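Local atomic coordinates of DNA repair protein RAD2 (Saccharomyces cerevisiae, PDB entry 4Q0W), a protein that cuts DNA as a magnesium-dependent single-strand endonuclease, essential for the incision step in excision repair of DNA damaged by UV light, bulky adducts or cross-linking agents. Residues K249-F263 against F289-I302. Sequence-based numbering, arbitrary orientation.
Sequences KGMGPVSSIEVIAEF and FEKDLRKKLVNNEI. With K (potassium ion), chain F; nucleotides of chain D.
The potassium-binding helix-two-turn-helix (H2TH) motif of the XPG/RAD2 nucleases supplies the loop 249-252 and helix 253-263, against which helix 289-299 packs; their axes run at 129° to each other, N to C. The main polar link is Lys296, whose extended chain brings NZ to 2.8 Å from Gly250 O, tilted 26° from the carbonyl plane; a weak bond from Lys296 NZ to Ser255 OG accompanies it. Asn300, its CG anti to the carbonyl carbon (chi1 -73°), lays its amide across the Lys249 chain at about a right angle, Lys249 CE lying 3.4 Å from Asn300 OD1. One water accepts from Asn300 ND2 and donates to Lys249 O.

Farther along, the apolar layer starts where Met251 CE reaches Leu293 CD1 and Leu297 CD2, each at 4.2 Å. Leu293 CD2 then meets the edge of the Phe263 ring at CE2 (3.8 Å). Phe289, CG anti to the backbone N, extends its ring toward helix 253-263, where Glu262 CG approaches Phe289 CE2 obliquely at 3.6 Å and Glu258 OE1 lies in the ring plane at its edge, 3.5 Å from Phe289 CE1. Replacing Phe289 by alanine is likely to open a gap beside Glu258 and Glu262 and leave both chains freer to turn.

The loop and the first turn of the helix bind DNA: Gly250 N bonds OP1 of DC10 of chain D (2.7 Å), Ser255 N bonds OP1 of DA9 of chain D (3.0 Å), and potassium joins Met251 O to OP2 of DC10. Lys296 thus ties helix 289-299 to the carbonyl of Gly250, whose own N holds a DNA phosphate, and the lysine's positive charge is likely to add to the attraction for the DNA.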
loop_
_atom_site.group_PDB
_atom_site.type_symbol
_atom_site.label_atom_id
_atom_site.label_comp_id
_atom_site.label_asym_id
_atom_site.label_seq_id
_atom_site.Cartn_x
_atom_site.Cartn_y
_atom_site.Cartn_z
ATOM N N LYS A 249 11.520 9.328 5.590
ATOM C CA LYS A 249 10.847 8.761 4.428
ATOM C C LYS A 249 11.224 7.289 4.267
ATOM O O LYS A 249 12.385 6.908 4.450
ATOM C CB LYS A 249 11.203 9.534 3.160
ATOM C CG LYS A 249 10.638 8.904 1.889
ATOM C CD LYS A 249 10.989 9.694 0.642
ATOM C CE LYS A 249 10.380 9.031 -0.594
ATOM N NZ LYS A 249 10.774 9.722 -1.852
ATOM N N GLY A 250 10.237 6.453 3.963
ATOM C CA GLY A 250 10.494 5.044 3.743
ATOM C C GLY A 250 10.437 4.217 5.016
ATOM O O GLY A 250 10.405 2.987 4.948
ATOM N N MET A 251 10.426 4.874 6.177
ATOM C CA MET A 251 10.354 4.128 7.427
ATOM C C MET A 251 8.912 3.911 7.911
ATOM O O MET A 251 8.324 4.773 8.573
ATOM C CB MET A 251 11.183 4.791 8.527
ATOM C CG MET A 251 12.682 4.838 8.248
ATOM S SD MET A 251 13.515 3.231 8.407
ATOM C CE MET A 251 13.774 2.865 6.662
ATOM N N GLY A 252 8.359 2.746 7.589
ATOM C CA GLY A 252 7.088 2.327 8.157
ATOM C C GLY A 252 7.347 1.428 9.354
ATOM O O GLY A 252 8.501 1.268 9.761
ATOM N N PRO A 253 6.279 0.833 9.921
ATOM C CA PRO A 253 6.425 0.061 11.158
ATOM C C PRO A 253 7.366 -1.125 10.999
ATOM O O PRO A 253 8.048 -1.474 11.968
ATOM C CB PRO A 253 4.993 -0.418 11.456
ATOM C CG PRO A 253 4.245 -0.281 10.146
ATOM C CD PRO A 253 4.886 0.868 9.438
ATOM N N VAL A 254 7.411 -1.734 9.814
ATOM C CA VAL A 254 8.276 -2.889 9.610
ATOM C C VAL A 254 9.742 -2.475 9.634
ATOM O O VAL A 254 10.545 -3.025 10.389
ATOM C CB VAL A 254 8.012 -3.579 8.265
ATOM C CG1 VAL A 254 8.975 -4.757 8.082
ATOM C CG2 VAL A 254 6.567 -4.056 8.175
ATOM N N SER A 255 10.087 -1.512 8.788
ATOM C CA SER A 255 11.474 -1.088 8.655
ATOM C C SER A 255 11.979 -0.444 9.944
ATOM O O SER A 255 13.146 -0.611 10.308
ATOM C CB SER A 255 11.616 -0.112 7.485
ATOM O OG SER A 255 10.916 -0.579 6.348
ATOM N N SER A 256 11.102 0.283 10.635
ATOM C CA SER A 256 11.511 1.004 11.840
ATOM C C SER A 256 11.856 0.034 12.958
ATOM O O SER A 256 12.873 0.194 13.644
ATOM C CB SER A 256 10.422 1.977 12.282
ATOM O OG SER A 256 10.202 2.942 11.274
ATOM N N ILE A 257 11.013 -0.978 13.136
ATOM C CA ILE A 257 11.284 -2.022 14.118
ATOM C C ILE A 257 12.604 -2.731 13.784
ATOM O O ILE A 257 13.404 -3.000 14.681
ATOM C CB ILE A 257 10.124 -3.046 14.207
ATOM C CG1 ILE A 257 8.925 -2.420 14.905
ATOM C CG2 ILE A 257 10.539 -4.294 15.007
ATOM C CD1 ILE A 257 9.214 -2.039 16.351
ATOM N N GLU A 258 12.839 -3.008 12.501
ATOM C CA GLU A 258 14.079 -3.670 12.091
ATOM C C GLU A 258 15.305 -2.838 12.465
ATOM O O GLU A 258 16.295 -3.374 12.979
ATOM C CB GLU A 258 14.080 -3.948 10.587
ATOM C CG GLU A 258 13.181 -5.101 10.169
ATOM C CD GLU A 258 13.046 -5.221 8.658
ATOM O OE1 GLU A 258 13.649 -4.396 7.930
ATOM O OE2 GLU A 258 12.332 -6.141 8.201
ATOM N N VAL A 259 15.239 -1.531 12.207
ATOM C CA VAL A 259 16.340 -0.633 12.554
ATOM C C VAL A 259 16.686 -0.690 14.050
ATOM O O VAL A 259 17.860 -0.807 14.439
ATOM C CB VAL A 259 16.025 0.821 12.135
ATOM C CG1 VAL A 259 16.969 1.801 12.818
ATOM C CG2 VAL A 259 16.101 0.965 10.619
ATOM N N ILE A 260 15.670 -0.610 14.897
ATOM C CA ILE A 260 15.914 -0.638 16.337
ATOM C C ILE A 260 16.479 -2.000 16.752
ATOM O O ILE A 260 17.399 -2.079 17.561
ATOM C CB ILE A 260 14.629 -0.331 17.127
ATOM C CG1 ILE A 260 14.111 1.057 16.764
ATOM C CG2 ILE A 260 14.865 -0.439 18.633
ATOM C CD1 ILE A 260 15.126 2.172 16.981
ATOM N N ALA A 261 15.937 -3.071 16.181
ATOM C CA ALA A 261 16.406 -4.420 16.501
ATOM C C ALA A 261 17.856 -4.637 16.064
ATOM O O ALA A 261 18.669 -5.175 16.817
ATOM C CB ALA A 261 15.491 -5.468 15.865
ATOM N N GLU A 262 18.181 -4.210 14.850
ATOM C CA GLU A 262 19.506 -4.482 14.306
ATOM C C GLU A 262 20.596 -3.555 14.847
ATOM O O GLU A 262 21.721 -3.994 15.037
ATOM C CB GLU A 262 19.483 -4.465 12.778
ATOM C CG GLU A 262 20.384 -5.527 12.125
ATOM C CD GLU A 262 19.804 -6.937 12.207
ATOM O OE1 GLU A 262 20.080 -7.747 11.294
ATOM O OE2 GLU A 262 19.068 -7.238 13.175
ATOM N N PHE A 263 20.268 -2.293 15.123
ATOM C CA PHE A 263 21.279 -1.339 15.586
ATOM C C PHE A 263 21.223 -0.990 17.079
ATOM O O PHE A 263 22.172 -0.411 17.634
ATOM C CB PHE A 263 21.245 -0.067 14.717
ATOM C CG PHE A 263 21.543 -0.334 13.272
ATOM C CD1 PHE A 263 22.859 -0.448 12.834
ATOM C CD2 PHE A 263 20.515 -0.519 12.356
ATOM C CE1 PHE A 263 23.144 -0.716 11.495
ATOM C CE2 PHE A 263 20.797 -0.788 11.010
ATOM C CZ PHE A 263 22.116 -0.885 10.585
ATOM N N PHE A 289 20.856 -7.442 4.688
ATOM C CA PHE A 289 20.001 -6.454 5.344
ATOM C C PHE A 289 20.587 -5.050 5.266
ATOM O O PHE A 289 19.894 -4.097 4.908
ATOM C CB PHE A 289 19.753 -6.822 6.807
ATOM C CG PHE A 289 19.089 -5.725 7.591
ATOM C CD1 PHE A 289 17.737 -5.458 7.425
ATOM C CD2 PHE A 289 19.823 -4.940 8.471
ATOM C CE1 PHE A 289 17.122 -4.437 8.126
ATOM C CE2 PHE A 289 19.220 -3.920 9.181
ATOM C CZ PHE A 289 17.865 -3.664 9.007
ATOM N N GLU A 290 21.871 -4.937 5.584
ATOM C CA GLU A 290 22.563 -3.656 5.591
ATOM C C GLU A 290 22.774 -3.061 4.196
ATOM O O GLU A 290 22.643 -1.844 4.010
ATOM C CB GLU A 290 23.889 -3.778 6.354
ATOM C CG GLU A 290 23.686 -4.064 7.852
ATOM C CD GLU A 290 24.985 -4.110 8.647
ATOM O OE1 GLU A 290 26.053 -4.343 8.039
ATOM O OE2 GLU A 290 24.929 -3.915 9.887
ATOM N N LYS A 291 23.107 -3.909 3.223
ATOM C CA LYS A 291 23.276 -3.456 1.843
ATOM C C LYS A 291 21.936 -3.016 1.245
ATOM O O LYS A 291 21.865 -2.011 0.528
ATOM C CB LYS A 291 23.917 -4.548 0.981
ATOM N N ASP A 292 20.877 -3.759 1.553
ATOM C CA ASP A 292 19.540 -3.399 1.092
ATOM C C ASP A 292 19.033 -2.130 1.786
ATOM O O ASP A 292 18.482 -1.232 1.139
ATOM C CB ASP A 292 18.552 -4.545 1.336
ATOM C CG ASP A 292 18.821 -5.759 0.455
ATOM O OD1 ASP A 292 19.548 -5.626 -0.555
ATOM O OD2 ASP A 292 18.288 -6.846 0.778
ATOM N N LEU A 293 19.199 -2.065 3.104
ATOM C CA LEU A 293 18.773 -0.889 3.856
ATOM C C LEU A 293 19.506 0.366 3.367
ATOM O O LEU A 293 18.888 1.414 3.165
ATOM C CB LEU A 293 18.997 -1.096 5.352
ATOM C CG LEU A 293 18.722 0.103 6.262
ATOM C CD1 LEU A 293 17.319 0.644 6.053
ATOM C CD2 LEU A 293 18.941 -0.289 7.714
ATOM N N ARG A 294 20.815 0.252 3.161
ATOM C CA ARG A 294 21.594 1.398 2.705
ATOM C C ARG A 294 21.078 1.900 1.365
ATOM O O ARG A 294 20.858 3.096 1.188
ATOM C CB ARG A 294 23.071 1.053 2.581
ATOM C CG ARG A 294 23.924 2.231 2.118
ATOM C CD ARG A 294 25.400 1.861 2.061
ATOM N NE ARG A 294 25.895 1.418 3.365
ATOM C CZ ARG A 294 26.255 2.240 4.348
ATOM N NH1 ARG A 294 26.162 3.555 4.186
ATOM N NH2 ARG A 294 26.697 1.751 5.500
ATOM N N LYS A 295 20.884 0.976 0.429
ATOM C CA LYS A 295 20.382 1.324 -0.895
ATOM C C LYS A 295 19.062 2.082 -0.788
ATOM O O LYS A 295 18.837 3.068 -1.494
ATOM C CB LYS A 295 20.212 0.066 -1.748
ATOM C CG LYS A 295 20.433 0.289 -3.237
ATOM C CD LYS A 295 19.259 0.999 -3.899
ATOM C CE LYS A 295 19.741 2.112 -4.820
ATOM N NZ LYS A 295 20.430 3.197 -4.063
ATOM N N LYS A 296 18.198 1.627 0.109
ATOM C CA LYS A 296 16.915 2.291 0.331
ATOM C C LYS A 296 17.069 3.717 0.881
ATOM O O LYS A 296 16.384 4.641 0.429
ATOM C CB LYS A 296 16.046 1.460 1.276
ATOM C CG LYS A 296 14.733 2.123 1.626
ATOM C CD LYS A 296 13.827 1.160 2.370
ATOM C CE LYS A 296 12.534 1.843 2.772
ATOM N NZ LYS A 296 11.646 0.905 3.504
ATOM N N LEU A 297 17.955 3.894 1.861
ATOM C CA LEU A 297 18.149 5.218 2.459
ATOM C C LEU A 297 18.717 6.194 1.425
ATOM O O LEU A 297 18.272 7.341 1.330
ATOM C CB LEU A 297 19.041 5.125 3.706
ATOM C CG LEU A 297 18.515 4.221 4.837
ATOM C CD1 LEU A 297 19.621 3.872 5.831
ATOM C CD2 LEU A 297 17.348 4.856 5.567
ATOM N N VAL A 298 19.675 5.723 0.632
ATOM C CA VAL A 298 20.258 6.542 -0.435
ATOM C C VAL A 298 19.179 6.986 -1.418
ATOM O O VAL A 298 18.998 8.187 -1.660
ATOM C CB VAL A 298 21.391 5.802 -1.170
ATOM C CG1 VAL A 298 21.871 6.603 -2.379
ATOM C CG2 VAL A 298 22.551 5.555 -0.225
ATOM N N ASN A 299 18.434 6.022 -1.950
ATOM C CA ASN A 299 17.356 6.327 -2.882
ATOM C C ASN A 299 16.344 7.293 -2.279
ATOM O O ASN A 299 15.803 8.155 -2.977
ATOM C CB ASN A 299 16.665 5.047 -3.369
ATOM C CG ASN A 299 15.626 5.323 -4.449
ATOM O OD1 ASN A 299 14.421 5.155 -4.232
ATOM N ND2 ASN A 299 16.088 5.775 -5.609
ATOM N N ASN A 300 16.110 7.180 -0.976
ATOM C CA ASN A 300 15.218 8.130 -0.308
ATOM C C ASN A 300 15.906 9.432 0.125
ATOM O O ASN A 300 15.295 10.249 0.815
ATOM C CB ASN A 300 14.486 7.471 0.875
ATOM C CG ASN A 300 13.400 6.510 0.413
ATOM O OD1 ASN A 300 12.863 6.661 -0.687
ATOM N ND2 ASN A 300 13.078 5.511 1.243
ATOM N N GLU A 301 17.162 9.606 -0.285
ATOM C CA GLU A 301 17.921 10.833 -0.019
ATOM C C GLU A 301 17.998 11.134 1.470
ATOM O O GLU A 301 17.827 12.271 1.893
ATOM C CB GLU A 301 17.304 12.016 -0.775
ATOM C CG GLU A 301 17.369 11.853 -2.302
ATOM C CD GLU A 301 16.931 13.105 -3.051
ATOM O OE1 GLU A 301 15.996 13.797 -2.588
ATOM O OE2 GLU A 301 17.532 13.400 -4.102
ATOM N N ILE A 302 18.238 10.102 2.270
ATOM C CA ILE A 302 18.208 10.272 3.715
ATOM C C ILE A 302 19.493 10.949 4.186
ATOM O O ILE A 302 20.590 10.572 3.779
ATOM C CB ILE A 302 18.036 8.925 4.454
ATOM C CG1 ILE A 302 16.722 8.241 4.047
ATOM C CG2 ILE A 302 18.079 9.150 5.971
ATOM C CD1 ILE A 302 15.473 9.030 4.408
HETATM K K K F . 7.687 7.567 7.370
ATOM P P DA D 9 7.352 -0.462 6.073
ATOM O OP1 DA D 9 8.616 0.011 6.697
ATOM O OP2 DA D 9 6.227 -0.882 6.948
ATOM O "O5'" DA D 9 6.832 0.661 5.053
ATOM C "C5'" DA D 9 7.708 1.111 4.022
ATOM C "C4'" DA D 9 7.025 2.171 3.185
ATOM O "O4'" DA D 9 5.910 1.584 2.464
ATOM C "C3'" DA D 9 6.440 3.354 3.954
ATOM O "O3'" DA D 9 6.880 4.506 3.265
ATOM C "C2'" DA D 9 4.921 3.163 3.874
ATOM C "C1'" DA D 9 4.793 2.448 2.532
ATOM N N9 DA D 9 3.646 1.562 2.376
ATOM C C8 DA D 9 3.296 0.522 3.202
ATOM N N7 DA D 9 2.229 -0.120 2.805
ATOM C C5 DA D 9 1.857 0.531 1.635
ATOM C C6 DA D 9 0.789 0.322 0.741
ATOM N N6 DA D 9 -0.113 -0.659 0.914
ATOM N N1 DA D 9 0.691 1.153 -0.328
ATOM C C2 DA D 9 1.610 2.125 -0.475
ATOM N N3 DA D 9 2.652 2.419 0.316
ATOM C C4 DA D 9 2.721 1.573 1.354
ATOM P P DC D 10 6.588 5.976 3.856
ATOM O OP1 DC D 10 7.679 6.836 3.316
ATOM O OP2 DC D 10 6.327 5.908 5.316
ATOM O "O5'" DC D 10 5.218 6.389 3.152
ATOM C "C5'" DC D 10 5.282 6.482 1.733
ATOM C "C4'" DC D 10 3.930 6.889 1.198
ATOM O "O4'" DC D 10 3.020 5.767 1.271
ATOM C "C3'" DC D 10 3.266 8.048 1.943
ATOM O "O3'" DC D 10 3.046 9.025 0.932
ATOM C "C2'" DC D 10 1.979 7.442 2.519
ATOM C "C1'" DC D 10 1.736 6.258 1.578
ATOM N N1 DC D 10 1.006 5.060 2.079
ATOM C C2 DC D 10 -0.110 4.618 1.355
ATOM O O2 DC D 10 -0.454 5.259 0.356
ATOM N N3 DC D 10 -0.788 3.523 1.776
ATOM C C4 DC D 10 -0.374 2.870 2.861
ATOM N N4 DC D 10 -1.076 1.790 3.222
ATOM C C5 DC D 10 0.772 3.299 3.612
ATOM C C6 DC D 10 1.433 4.388 3.192
ATOM P P DG D 8 6.910 -7.060 4.589
ATOM O OP1 DG D 8 8.117 -7.429 5.372
ATOM O OP2 DG D 8 5.547 -7.466 5.013
ATOM O "O5'" DG D 8 6.852 -5.470 4.406
ATOM C "C5'" DG D 8 8.005 -4.832 3.902
ATOM C "C4'" DG D 8 7.637 -3.407 3.584
ATOM O "O4'" DG D 8 6.780 -3.377 2.418
ATOM C "C3'" DG D 8 6.905 -2.687 4.716
ATOM O "O3'" DG D 8 7.808 -1.673 5.121
ATOM C "C2'" DG D 8 5.595 -2.203 4.078
ATOM C "C1'" DG D 8 5.879 -2.309 2.584
ATOM N N9 DG D 8 4.711 -2.566 1.747
ATOM C C8 DG D 8 3.750 -3.549 1.858
ATOM N N7 DG D 8 2.838 -3.477 0.925
ATOM C C5 DG D 8 3.225 -2.389 0.146
ATOM C C6 DG D 8 2.633 -1.823 -1.006
ATOM O O6 DG D 8 1.609 -2.196 -1.589
ATOM N N1 DG D 8 3.350 -0.721 -1.470
ATOM C C2 DG D 8 4.503 -0.235 -0.890
ATOM N N2 DG D 8 5.084 0.833 -1.463
ATOM N N3 DG D 8 5.065 -0.761 0.188
ATOM C C4 DG D 8 4.371 -1.822 0.647
HETATM O O HOH W 1 14.322 5.032 3.799
HETATM O O HOH W 2 13.110 9.822 -2.969
HETATM O O HOH W 3 5.671 7.125 8.995
HETATM O O HOH W 4 7.050 9.675 6.055
HETATM O O HOH W 5 7.217 9.701 8.760
#